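Cytoplasmic protein (Cryptococcus neoformans var. grubii serotype A, PDB 7LPO) probably hydrolyses the beta-glucosidic bond of steryl glucosides, as a sterylglucosidase of glycoside hydrolase family 5. Local coordinates at residues P54-E59 against H579-N584; K531-Y536 against G544-Q549; K551-S556 against V662-R667. One frame throughout, in Å; residues are numbered along the deposited sequence.

Contact 1: residues P54-E59 against H579-N584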
ATOM      1  N   PRO A  54      16.063  -8.187  -8.535  1.00 19.35           N
ATOM      2  CA  PRO A  54      15.784  -7.077  -7.604  1.00 19.93           C
ATOM      3  C   PRO A  54      16.149  -5.730  -8.222  1.00 19.27           C
ATOM      4  O   PRO A  54      16.852  -5.639  -9.237  1.00 18.56           O
ATOM      5  CB  PRO A  54      16.665  -7.398  -6.395  1.00 21.16           C
ATOM      6  CG  PRO A  54      17.862  -8.120  -7.017  1.00 21.36           C
ATOM      7  CD  PRO A  54      17.252  -8.963  -8.144  1.00 20.02           C
ATOM      8  N   SER A  55      15.689  -4.673  -7.540  1.00 15.01           N
ATOM      9  CA  SER A  55      15.734  -3.316  -8.081  1.00 14.64           C
ATOM     10  C   SER A  55      17.152  -2.867  -8.410  1.00 14.71           C
ATOM     11  O   SER A  55      17.342  -2.035  -9.303  1.00 14.75           O
ATOM     12  CB  SER A  55      15.104  -2.329  -7.080  1.00 14.62           C
ATOM     13  OG  SER A  55      15.836  -2.273  -5.858  1.00 17.49           O
ATOM     14  N   HIS A  56      18.154  -3.374  -7.697  1.00 15.24           N
ATOM     15  CA  HIS A  56      19.502  -2.844  -7.854  1.00 15.86           C
ATOM     16  C   HIS A  56      20.305  -3.502  -8.970  1.00 18.42           C
ATOM     17  O   HIS A  56      21.396  -3.018  -9.282  1.00 18.54           O
ATOM     18  CB  HIS A  56      20.295  -2.971  -6.544  1.00 16.99           C
ATOM     19  CG  HIS A  56      20.433  -4.373  -6.036  1.00 17.81           C
ATOM     20  ND1 HIS A  56      19.415  -5.026  -5.372  1.00 18.50           N
ATOM     21  CD2 HIS A  56      21.480  -5.233  -6.058  1.00 16.79           C
ATOM     22  CE1 HIS A  56      19.830  -6.226  -5.007  1.00 18.22           C
ATOM     23  NE2 HIS A  56      21.074  -6.382  -5.423  1.00 17.74           N
ATOM     24  N   ILE A  57      19.801  -4.571  -9.584  1.00 19.20           N
ATOM     25  CA  ILE A  57      20.586  -5.329 -10.559  1.00 21.24           C
ATOM     26  C   ILE A  57      20.127  -4.973 -11.972  1.00 20.73           C
ATOM     27  O   ILE A  57      18.981  -5.208 -12.346  1.00 21.05           O
ATOM     28  CB  ILE A  57      20.489  -6.840 -10.307  1.00 21.81           C
ATOM     29  CG1 ILE A  57      21.504  -7.201  -9.219  1.00 27.53           C
ATOM     30  CG2 ILE A  57      20.788  -7.587 -11.575  1.00 20.73           C
ATOM     31  CD1 ILE A  57      21.316  -8.562  -8.630  1.00 31.27           C
ATOM     32  N   ARG A  58      21.053  -4.431 -12.756  1.00 20.66           N
ATOM     33  CA  ARG A  58      20.712  -4.025 -14.114  1.00 22.27           C
ATOM     34  C   ARG A  58      20.779  -5.189 -15.096  1.00 23.13           C
ATOM     35  O   ARG A  58      20.025  -5.214 -16.077  1.00 21.47           O
ATOM     36  CB  ARG A  58      21.647  -2.913 -14.580  1.00 25.46           C
ATOM     37  CG  ARG A  58      21.290  -2.443 -15.970  1.00 28.79           C
ATOM     38  CD  ARG A  58      21.814  -1.052 -16.336  1.00 32.12           C
ATOM     39  NE  ARG A  58      21.122  -0.623 -17.552  1.00 34.24           N
ATOM     40  CZ  ARG A  58      21.630  -0.697 -18.778  1.00 37.44           C
ATOM     41  NH1 ARG A  58      22.864  -1.149 -18.964  1.00 40.06           N
ATOM     42  NH2 ARG A  58      20.905  -0.306 -19.819  1.00 37.05           N
ATOM     43  N   GLU A  59      21.663  -6.154 -14.862  1.00 28.92           N
ATOM     44  CA  GLU A  59      21.800  -7.266 -15.793  1.00 30.83           C
ATOM     45  C   GLU A  59      20.498  -8.058 -15.884  1.00 29.12           C
ATOM     46  O   GLU A  59      19.927  -8.461 -14.865  1.00 28.69           O
ATOM     47  CB  GLU A  59      22.943  -8.177 -15.360  1.00 37.60           C
ATOM     48  CG  GLU A  59      23.188  -9.332 -16.304  1.00 45.62           C
ATOM     49  CD  GLU A  59      24.438 -10.111 -15.953  1.00 54.86           C
ATOM     50  OE1 GLU A  59      25.536  -9.508 -15.955  1.00 60.71           O
ATOM     51  OE2 GLU A  59      24.321 -11.322 -15.671  1.00 56.22           O
ATOM     52  N   HIS A 579      19.859  -7.598   5.111  1.00 16.55           N
ATOM     53  CA  HIS A 579      20.370  -6.332   5.639  1.00 16.35           C
ATOM     54  C   HIS A 579      21.003  -5.478   4.547  1.00 14.90           C
ATOM     55  O   HIS A 579      20.874  -4.250   4.550  1.00 16.55           O
ATOM     56  CB  HIS A 579      21.400  -6.584   6.740  1.00 15.11           C
ATOM     57  CG  HIS A 579      20.817  -7.138   7.995  1.00 15.62           C
ATOM     58  ND1 HIS A 579      21.594  -7.569   9.047  1.00 14.64           N
ATOM     59  CD2 HIS A 579      19.531  -7.334   8.365  1.00 14.56           C
ATOM     60  CE1 HIS A 579      20.809  -8.025  10.006  1.00 14.60           C
ATOM     61  NE2 HIS A 579      19.552  -7.881   9.623  1.00 14.55           N
ATOM     62  N   GLU A 580      21.727  -6.102   3.624  1.00 15.28           N
ATOM     63  CA  GLU A 580      22.471  -5.334   2.631  1.00 15.62           C
ATOM     64  C   GLU A 580      21.534  -4.579   1.693  1.00 16.38           C
ATOM     65  O   GLU A 580      21.744  -3.394   1.414  1.00 14.96           O
ATOM     66  CB  GLU A 580      23.384  -6.266   1.838  1.00 20.93           C
ATOM     67  CG  GLU A 580      24.253  -5.546   0.828  1.00 27.46           C
ATOM     68  CD  GLU A 580      25.190  -6.482   0.095  1.00 33.06           C
ATOM     69  OE1 GLU A 580      25.116  -7.711   0.318  1.00 35.27           O
ATOM     70  OE2 GLU A 580      25.999  -5.979  -0.707  1.00 35.14           O
ATOM     71  N   TRP A 581      20.496  -5.245   1.187  1.00 14.72           N
ATOM     72  CA  TRP A 581      19.608  -4.636   0.202  1.00 14.70           C
ATOM     73  C   TRP A 581      18.186  -4.432   0.710  1.00 15.00           C
ATOM     74  O   TRP A 581      17.311  -4.027  -0.067  1.00 17.23           O
ATOM     75  CB  TRP A 581      19.590  -5.479  -1.075  1.00 14.70           C
ATOM     76  CG  TRP A 581      20.921  -5.585  -1.699  1.00 15.04           C
ATOM     77  CD1 TRP A 581      21.744  -6.669  -1.688  1.00 16.78           C
ATOM     78  CD2 TRP A 581      21.611  -4.564  -2.423  1.00 15.86           C
ATOM     79  NE1 TRP A 581      22.895  -6.390  -2.364  1.00 19.47           N
ATOM     80  CE2 TRP A 581      22.840  -5.105  -2.831  1.00 18.85           C
ATOM     81  CE3 TRP A 581      21.305  -3.246  -2.772  1.00 15.78           C
ATOM     82  CZ2 TRP A 581      23.766  -4.378  -3.569  1.00 20.25           C
ATOM     83  CZ3 TRP A 581      22.214  -2.529  -3.498  1.00 17.69           C
ATOM     84  CH2 TRP A 581      23.441  -3.091  -3.882  1.00 20.45           C
ATOM     85  N   GLY A 582      17.932  -4.697   1.985  1.00 14.57           N
ATOM     86  CA  GLY A 582      16.602  -4.476   2.523  1.00 14.51           C
ATOM     87  C   GLY A 582      15.586  -5.391   1.867  1.00 14.47           C
ATOM     88  O   GLY A 582      15.837  -6.584   1.642  1.00 14.46           O
ATOM     89  N   ASP A 583      14.420  -4.811   1.532  1.00 14.44           N
ATOM     90  CA  ASP A 583      13.356  -5.537   0.855  1.00 14.39           C
ATOM     91  C   ASP A 583      13.677  -5.793  -0.636  1.00 14.42           C
ATOM     92  O   ASP A 583      12.790  -6.303  -1.319  1.00 14.39           O
ATOM     93  CB  ASP A 583      12.025  -4.779   0.955  1.00 14.36           C
ATOM     94  CG  ASP A 583      11.511  -4.641   2.391  1.00 16.61           C
ATOM     95  OD1 ASP A 583      11.970  -5.372   3.301  1.00 15.61           O
ATOM     96  OD2 ASP A 583      10.625  -3.783   2.603  1.00 14.31           O
ATOM     97  N   ASN A 584      14.879  -5.431  -1.096  1.00 16.62           N
ATOM     98  CA  ASN A 584      15.299  -5.616  -2.484  1.00 18.02           C
ATOM     99  C   ASN A 584      14.500  -4.729  -3.429  1.00 17.10           C
ATOM    100  O   ASN A 584      14.212  -5.117  -4.565  1.00 15.27           O
ATOM    101  CB  ASN A 584      15.183  -7.079  -2.920  1.00 23.24           C
ATOM    102  CG  ASN A 584      16.046  -7.995  -2.097  1.00 27.49           C
ATOM    103  OD1 ASN A 584      17.266  -7.877  -2.112  1.00 29.16           O
ATOM    104  ND2 ASN A 584      15.420  -8.903  -1.353  1.00 28.35           N
TER
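His56 and Trp581 lie ring on ring, and this stack is the largest part of the contact. The imidazole and the six-membered ring of the indole have their centroids 3.6 Å apart, with planes only 6° from parallel. Although the ring planes are nearly parallel, the two side chains cross at about a right angle. His56 NE2 sits over the indole at 3.4 Å from Trp581 CE2, and His56 CB continues the overlap out to Trp581 CZ3. The imidazole gets there because a type I turn from Pro54 to Ile57 presents His56, whose CG stands between its backbone N and carbonyl carbon (chi1 59°). Within the other loop Asn584 N bonds to Trp581 O, and the chain bends so that Trp581 and Asn584 both meet the turn. The other indole face is backed by Glu580 CG, 3.6 Å above the plane toward the rim, so the indole lies between two side chains.

Away from the stack the fit is looser and the bonding poorer. Asn584 OD1 stands at the imidazole edge, but 4.2 Å from His56 CE1. Pro54 CB rests on Asn584 CB at 3.8 Å, and the one backbone bond across, Ser55 N to Asn584 O, is straight but weak at 3.4 Å. Ser55 OG takes its polar partners beyond the pair, at His180 and Asn586, while Asn584 ND2 bonds to Asp576 O.

Both loops follow strands, 35-43 and 567-570, that run side by side and parallel, as the first and last strands do in the (beta/alpha)8 barrel of this family. The loops thus meet largely through dispersion between flat faces, while much of their polar bonding is with neighbouring residues, at a place near the protein surface.

Contact 2: residues K531-Y536 against G544-Q549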
ATOM      1  N   LYS A 531      21.906   1.698   9.489  1.00 22.71           N
ATOM      2  CA  LYS A 531      21.873   0.254   9.715  1.00 20.12           C
ATOM      3  C   LYS A 531      22.688  -0.143  10.946  1.00 18.00           C
ATOM      4  O   LYS A 531      23.304  -1.213  10.987  1.00 16.71           O
ATOM      5  CB  LYS A 531      22.353  -0.494   8.474  1.00 20.76           C
ATOM      6  CG  LYS A 531      21.604  -0.124   7.198  1.00 20.81           C
ATOM      7  CD  LYS A 531      22.021  -1.016   6.026  1.00 20.21           C
ATOM      8  CE  LYS A 531      21.212  -0.714   4.772  1.00 20.52           C
ATOM      9  NZ  LYS A 531      21.588  -1.651   3.654  1.00 20.83           N
ATOM     10  N   LYS A 532      22.666   0.718  11.968  1.00 16.29           N
ATOM     11  CA  LYS A 532      23.376   0.415  13.205  1.00 17.00           C
ATOM     12  C   LYS A 532      22.873  -0.881  13.827  1.00 17.03           C
ATOM     13  O   LYS A 532      23.658  -1.650  14.395  1.00 19.45           O
ATOM     14  CB  LYS A 532      23.225   1.577  14.184  1.00 18.29           C
ATOM     15  CG  LYS A 532      23.978   1.414  15.489  1.00 21.09           C
ATOM     16  CD  LYS A 532      23.856   2.696  16.322  1.00 23.01           C
ATOM     17  CE  LYS A 532      24.597   2.588  17.645  1.00 23.44           C
ATOM     18  NZ  LYS A 532      26.073   2.474  17.443  1.00 23.40           N
ATOM     19  N   ALA A 533      21.566  -1.148  13.724  1.00 15.17           N
ATOM     20  CA  ALA A 533      21.023  -2.382  14.281  1.00 17.10           C
ATOM     21  C   ALA A 533      21.529  -3.617  13.547  1.00 17.58           C
ATOM     22  O   ALA A 533      21.450  -4.732  14.082  1.00 17.38           O
ATOM     23  CB  ALA A 533      19.496  -2.356  14.243  1.00 18.44           C
ATOM     24  N   TYR A 534      22.026  -3.452  12.332  1.00 17.73           N
ATOM     25  CA  TYR A 534      22.574  -4.569  11.581  1.00 18.31           C
ATOM     26  C   TYR A 534      24.057  -4.759  11.839  1.00 17.99           C
ATOM     27  O   TYR A 534      24.639  -5.713  11.318  1.00 17.77           O
ATOM     28  CB  TYR A 534      22.331  -4.378  10.081  1.00 16.23           C
ATOM     29  CG  TYR A 534      20.877  -4.184   9.708  1.00 16.17           C
ATOM     30  CD1 TYR A 534      19.852  -4.568  10.568  1.00 15.44           C
ATOM     31  CD2 TYR A 534      20.527  -3.602   8.492  1.00 14.87           C
ATOM     32  CE1 TYR A 534      18.528  -4.374  10.222  1.00 15.71           C
ATOM     33  CE2 TYR A 534      19.219  -3.407   8.147  1.00 14.81           C
ATOM     34  CZ  TYR A 534      18.220  -3.798   9.001  1.00 17.40           C
ATOM     35  OH  TYR A 534      16.901  -3.604   8.633  1.00 17.61           O
ATOM     36  N   GLY A 535      24.674  -3.885  12.633  1.00 18.69           N
ATOM     37  CA  GLY A 535      26.095  -3.984  12.888  1.00 19.45           C
ATOM     38  C   GLY A 535      26.962  -3.314  11.853  1.00 20.53           C
ATOM     39  O   GLY A 535      28.169  -3.567  11.820  1.00 19.85           O
ATOM     40  N   TYR A 536      26.393  -2.434  11.031  1.00 24.30           N
ATOM     41  CA  TYR A 536      27.101  -1.906   9.873  1.00 21.59           C
ATOM     42  C   TYR A 536      27.999  -0.720  10.196  1.00 22.11           C
ATOM     43  O   TYR A 536      28.809  -0.341   9.349  1.00 24.95           O
ATOM     44  CB  TYR A 536      26.098  -1.487   8.801  1.00 18.72           C
ATOM     45  CG  TYR A 536      25.678  -2.589   7.858  1.00 18.79           C
ATOM     46  CD1 TYR A 536      25.462  -3.883   8.315  1.00 20.38           C
ATOM     47  CD2 TYR A 536      25.494  -2.333   6.509  1.00 18.61           C
ATOM     48  CE1 TYR A 536      25.068  -4.897   7.439  1.00 21.32           C
ATOM     49  CE2 TYR A 536      25.110  -3.333   5.631  1.00 19.65           C
ATOM     50  CZ  TYR A 536      24.898  -4.609   6.097  1.00 21.50           C
ATOM     51  OH  TYR A 536      24.517  -5.594   5.213  1.00 23.59           O
ATOM     52  N   GLY A 544      21.608  -5.712  16.832  1.00 26.73           N
ATOM     53  CA  GLY A 544      20.531  -6.362  17.507  1.00 29.24           C
ATOM     54  C   GLY A 544      19.692  -5.474  18.386  1.00 33.32           C
ATOM     55  O   GLY A 544      18.691  -5.929  18.842  1.00 38.13           O
ATOM     56  N   ASP A 545      20.065  -4.213  18.578  1.00 81.17           N
ATOM     57  CA  ASP A 545      19.334  -3.331  19.416  1.00 88.55           C
ATOM     58  C   ASP A 545      18.351  -2.607  18.514  1.00 81.88           C
ATOM     59  O   ASP A 545      18.722  -1.684  17.840  1.00 81.37           O
ATOM     60  CB  ASP A 545      20.263  -2.322  20.083  1.00 98.47           C
ATOM     61  CG  ASP A 545      19.520  -1.343  20.940  1.00105.13           C
ATOM     62  OD1 ASP A 545      18.346  -1.544  21.112  1.00108.21           O
ATOM     63  OD2 ASP A 545      20.086  -0.395  21.438  1.00104.65           O
ATOM     64  N   TYR A 546      17.075  -2.969  18.587  1.00 24.55           N
ATOM     65  CA  TYR A 546      16.058  -2.343  17.786  1.00 21.31           C
ATOM     66  C   TYR A 546      15.145  -1.361  18.550  1.00 18.72           C
ATOM     67  O   TYR A 546      14.035  -1.149  18.159  1.00 17.11           O
ATOM     68  CB  TYR A 546      15.212  -3.413  17.124  1.00 21.96           C
ATOM     69  CG  TYR A 546      15.876  -4.120  16.006  1.00 20.61           C
ATOM     70  CD1 TYR A 546      15.930  -3.554  14.760  1.00 21.74           C
ATOM     71  CD2 TYR A 546      16.468  -5.342  16.187  1.00 20.12           C
ATOM     72  CE1 TYR A 546      16.537  -4.192  13.723  1.00 21.74           C
ATOM     73  CE2 TYR A 546      17.081  -5.992  15.153  1.00 19.84           C
ATOM     74  CZ  TYR A 546      17.110  -5.411  13.916  1.00 20.07           C
ATOM     75  OH  TYR A 546      17.690  -6.015  12.882  1.00 19.54           O
ATOM     76  N   SER A 547      15.643  -0.823  19.652  1.00 16.10           N
ATOM     77  CA  SER A 547      14.950   0.150  20.491  1.00 16.84           C
ATOM     78  C   SER A 547      14.261   1.239  19.677  1.00 16.94           C
ATOM     79  O   SER A 547      13.106   1.590  19.940  1.00 17.84           O
ATOM     80  CB  SER A 547      15.939   0.798  21.467  1.00 17.76           C
ATOM     81  OG  SER A 547      16.598  -0.158  22.269  1.00 20.76           O
ATOM     82  N   SER A 548      14.989   1.852  18.738  1.00 17.99           N
ATOM     83  CA  SER A 548      14.405   2.947  17.965  1.00 17.37           C
ATOM     84  C   SER A 548      13.313   2.449  17.023  1.00 16.11           C
ATOM     85  O   SER A 548      12.244   3.066  16.915  1.00 15.15           O
ATOM     86  CB  SER A 548      15.493   3.672  17.180  1.00 20.45           C
ATOM     87  OG  SER A 548      16.225   4.519  18.041  1.00 24.76           O
ATOM     88  N   GLN A 549      13.561   1.345  16.323  1.00 14.44           N
ATOM     89  CA  GLN A 549      12.527   0.790  15.460  1.00 14.40           C
ATOM     90  C   GLN A 549      11.290   0.422  16.271  1.00 14.67           C
ATOM     91  O   GLN A 549      10.148   0.607  15.815  1.00 14.32           O
ATOM     92  CB  GLN A 549      13.078  -0.424  14.721  1.00 14.40           C
ATOM     93  CG  GLN A 549      14.155  -0.085  13.684  1.00 14.44           C
ATOM     94  CD  GLN A 549      15.564  -0.036  14.261  1.00 14.49           C
ATOM     95  OE1 GLN A 549      15.757   0.157  15.463  1.00 14.50           O
ATOM     96  NE2 GLN A 549      16.563  -0.196  13.392  1.00 14.53           N
TER
HETATM   97  O   HOH W   1      19.522   0.701  13.253  1.00 21.75           O
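The Tyr546 ring carries Ala533 CB on one face, 3.5 Å above its plane and shifted toward the rim, a CH-pi contact. Tyr534 meets that ring rim to rim, its CE1 at the edge of Tyr546 and not over a face, and the two tyrosine side chains cross at about a right angle. At that meeting Tyr546 OH lies in the plane of the Tyr534 ring, 3.2 Å from Tyr534 CE1. A face of Tyr534 is stacked on His579, and the two phenol hydroxyls bond to separate carboxylates, Tyr534 OH to Asp589 and Tyr546 OH to Asp597.

The arrangement closes a short excursion between helix 528-531 and helix 547-559. A 3-10 turn at 532-534 follows the first helix, and an Asx turn at Asp545 leads into the second, for which Tyr546 occupies the N-cap position. In that turn OD1 of Asp545, itself poorly ordered, accepts from Ser547 N above the carboxylate plane.

Gly544 N donates to Ala533 O at 2.9 Å in a nearly straight bond (172°). A water joins Ala533 N to Gln549 NE2, accepting from both, and that amide nitrogen also bonds to Tyr526 O. Gln549 NE2 further touches Ala533 CB at 3.7 Å.

Contact 3: residues K551-S556 against V662-R667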
ATOM      1  N   LYS A 551      10.117   1.789  19.187  1.00 18.12           N
ATOM      2  CA  LYS A 551       9.320   2.966  19.523  1.00 18.42           C
ATOM      3  C   LYS A 551       8.543   3.469  18.311  1.00 17.50           C
ATOM      4  O   LYS A 551       7.345   3.766  18.403  1.00 19.61           O
ATOM      5  CB  LYS A 551      10.220   4.074  20.074  1.00 21.11           C
ATOM      6  CG  LYS A 551      10.869   3.769  21.417  1.00 24.90           C
ATOM      7  CD  LYS A 551      11.570   5.008  21.959  1.00 31.24           C
ATOM      8  CE  LYS A 551      12.841   4.670  22.713  1.00 36.85           C
ATOM      9  NZ  LYS A 551      12.600   3.676  23.800  1.00 41.11           N
ATOM     10  N   ALA A 552       9.216   3.601  17.166  1.00 14.38           N
ATOM     11  CA  ALA A 552       8.535   4.068  15.962  1.00 15.23           C
ATOM     12  C   ALA A 552       7.373   3.152  15.606  1.00 14.81           C
ATOM     13  O   ALA A 552       6.249   3.613  15.374  1.00 14.27           O
ATOM     14  CB  ALA A 552       9.528   4.155  14.800  1.00 15.81           C
ATOM     15  N   MET A 553       7.633   1.846  15.546  1.00 16.83           N
ATOM     16  CA  MET A 553       6.596   0.859  15.267  1.00 18.57           C
ATOM     17  C   MET A 553       5.441   0.973  16.263  1.00 17.72           C
ATOM     18  O   MET A 553       4.273   0.977  15.874  1.00 17.34           O
ATOM     19  CB  MET A 553       7.198  -0.545  15.327  1.00 20.11           C
ATOM     20  CG  MET A 553       6.295  -1.666  14.869  1.00 24.39           C
ATOM     21  SD  MET A 553       6.197  -1.797  13.058  1.00 33.77           S
ATOM     22  CE  MET A 553       4.549  -1.411  12.802  1.00 30.41           C
ATOM     23  N   ASP A 554       5.774   1.032  17.556  1.00 14.61           N
ATOM     24  CA  ASP A 554       4.743   1.074  18.596  1.00 16.09           C
ATOM     25  C   ASP A 554       3.905   2.345  18.521  1.00 16.67           C
ATOM     26  O   ASP A 554       2.706   2.308  18.811  1.00 16.34           O
ATOM     27  CB  ASP A 554       5.412   0.945  19.969  1.00 17.22           C
ATOM     28  CG  ASP A 554       4.417   0.869  21.109  1.00 20.11           C
ATOM     29  OD1 ASP A 554       3.423   0.124  21.006  1.00 21.97           O
ATOM     30  OD2 ASP A 554       4.633   1.561  22.124  1.00 19.97           O
ATOM     31  N   CYS A 555       4.507   3.471  18.130  1.00 15.37           N
ATOM     32  CA  CYS A 555       3.736   4.695  17.921  1.00 18.02           C
ATOM     33  C   CYS A 555       2.736   4.531  16.777  1.00 14.21           C
ATOM     34  O   CYS A 555       1.558   4.891  16.904  1.00 14.19           O
ATOM     35  CB  CYS A 555       4.680   5.861  17.640  1.00 16.38           C
ATOM     36  SG  CYS A 555       3.831   7.368  17.149  1.00 20.66           S
ATOM     37  N   SER A 556       3.180   3.965  15.654  1.00 14.20           N
ATOM     38  CA  SER A 556       2.261   3.765  14.539  1.00 15.36           C
ATOM     39  C   SER A 556       1.176   2.756  14.894  1.00 16.84           C
ATOM     40  O   SER A 556       0.010   2.939  14.523  1.00 18.60           O
ATOM     41  CB  SER A 556       3.027   3.313  13.296  1.00 14.19           C
ATOM     42  OG  SER A 556       3.516   4.437  12.593  1.00 15.28           O
ATOM     43  N   VAL A 662       9.581  -7.177  17.371  1.00 14.23           N
ATOM     44  CA  VAL A 662       8.363  -7.965  17.524  1.00 14.19           C
ATOM     45  C   VAL A 662       7.501  -7.436  18.666  1.00 15.13           C
ATOM     46  O   VAL A 662       6.270  -7.500  18.603  1.00 14.15           O
ATOM     47  CB  VAL A 662       8.740  -9.452  17.723  1.00 14.44           C
ATOM     48  CG1 VAL A 662       9.348  -9.677  19.108  1.00 16.02           C
ATOM     49  CG2 VAL A 662       7.547 -10.341  17.497  1.00 14.23           C
ATOM     50  N   ALA A 663       8.116  -6.900  19.720  1.00 16.05           N
ATOM     51  CA  ALA A 663       7.323  -6.413  20.843  1.00 15.48           C
ATOM     52  C   ALA A 663       6.340  -5.328  20.413  1.00 18.80           C
ATOM     53  O   ALA A 663       5.288  -5.160  21.040  1.00 19.35           O
ATOM     54  CB  ALA A 663       8.236  -5.885  21.943  1.00 15.16           C
ATOM     55  N   ALA A 664       6.647  -4.592  19.348  1.00 15.44           N
ATOM     56  CA  ALA A 664       5.786  -3.489  18.941  1.00 14.84           C
ATOM     57  C   ALA A 664       4.702  -3.907  17.957  1.00 14.14           C
ATOM     58  O   ALA A 664       3.591  -3.369  18.016  1.00 14.12           O
ATOM     59  CB  ALA A 664       6.622  -2.361  18.330  1.00 15.12           C
ATOM     60  N   PHE A 665       4.976  -4.855  17.054  1.00 16.63           N
ATOM     61  CA  PHE A 665       3.961  -5.209  16.068  1.00 19.18           C
ATOM     62  C   PHE A 665       3.119  -6.416  16.458  1.00 18.92           C
ATOM     63  O   PHE A 665       2.048  -6.603  15.877  1.00 19.18           O
ATOM     64  CB  PHE A 665       4.580  -5.419  14.671  1.00 16.16           C
ATOM     65  CG  PHE A 665       5.529  -6.586  14.535  1.00 14.20           C
ATOM     66  CD1 PHE A 665       5.069  -7.892  14.528  1.00 14.18           C
ATOM     67  CD2 PHE A 665       6.877  -6.361  14.315  1.00 14.35           C
ATOM     68  CE1 PHE A 665       5.946  -8.953  14.351  1.00 14.43           C
ATOM     69  CE2 PHE A 665       7.760  -7.415  14.123  1.00 16.44           C
ATOM     70  CZ  PHE A 665       7.294  -8.714  14.140  1.00 16.42           C
ATOM     71  N   CYS A 666       3.543  -7.211  17.434  1.00 18.13           N
ATOM     72  CA  CYS A 666       2.751  -8.332  17.938  1.00 16.03           C
ATOM     73  C   CYS A 666       2.101  -7.887  19.243  1.00 14.06           C
ATOM     74  O   CYS A 666       2.790  -7.719  20.257  1.00 15.79           O
ATOM     75  CB  CYS A 666       3.622  -9.569  18.149  1.00 16.41           C
ATOM     76  SG  CYS A 666       2.689 -11.017  18.689  1.00 18.74           S
ATOM     77  N   ARG A 667       0.782  -7.693  19.216  1.00 15.32           N
ATOM     78  CA  ARG A 667       0.079  -6.960  20.260  1.00 15.54           C
ATOM     79  C   ARG A 667      -1.255  -7.613  20.583  1.00 15.44           C
ATOM     80  O   ARG A 667      -1.867  -8.243  19.714  1.00 16.52           O
ATOM     81  CB  ARG A 667      -0.202  -5.506  19.848  1.00 20.57           C
ATOM     82  CG  ARG A 667       0.925  -4.802  19.100  1.00 24.02           C
ATOM     83  CD  ARG A 667       0.379  -3.649  18.252  1.00 23.05           C
ATOM     84  NE  ARG A 667      -0.214  -2.588  19.059  1.00 21.33           N
ATOM     85  CZ  ARG A 667       0.484  -1.681  19.746  1.00 20.08           C
ATOM     86  NH1 ARG A 667       1.815  -1.692  19.735  1.00 19.01           N
ATOM     87  NH2 ARG A 667      -0.154  -0.754  20.451  1.00 19.33           N
TER
HETATM   88  O   HOH W   2       1.300   0.923  22.250  1.00 18.97           O
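Asp554 and Arg667 approach each other at about a right angle, with carboxylate and guanidinium planes 39° apart. Arg667 NH1 reaches Asp554 OD1 at 2.7 Å in a salt bridge whose hydrogen bond is nearly straight, arriving close to the line of the CG-OD1 bond and keeping the acceptor within the guanidinium plane. The same NH1 donates to Ala664 O at 3.0 Å, on a lone pair in the carbonyl plane, so one nitrogen holds an acceptor from each segment. A water completes the link by donating to Asp554 OD1 and accepting from Arg667 NH2. The outer ends of the pair have further charged partners, Arg494 at Asp554 OD2 and Asp561 at Arg667 NH2.

Helix 547-559 lies in the connection between strands 518-522 and 567-570 of the (beta/alpha)8 barrel expected of the family. Helix 662-665 comes much later in the chain, just before strand 669-673, which pairs antiparallel with strand 35-43.

Apolar contact lies beside the salt bridge. Met553 CG, anti to its backbone N (chi1 -172°), presses on Ala664 CB at 3.5 Å, and Phe665 CB stands next to it. Ala664 CB also reaches Asp554 N at 3.6 Å; the small methyl permits a close approach of the two backbones, with the CA atoms of Asp554 and Ala664 4.7 Å apart.

The three contacts differ in burial. Contact 1 joins two loops near the surface largely by one aromatic stack; contact 2 is partly buried and combines a methyl-on-ring contact and a rim-to-rim tyrosine pair with a backbone bond and a water; contact 3 is buried, and there a salt bridge with charged neighbours lies beside apolar packing. Contacts 2 and 3 share helix 547-559, one at its start and the other farther along, their centres about 15 Å apart. Contact 1 touches contact 2 directly, since Lys531 NZ probably bonds to His579 O. It does not reach contact 3, with nearest atoms about 12 Å away, yet along the chain the segments of contacts 1 and 3 alternate.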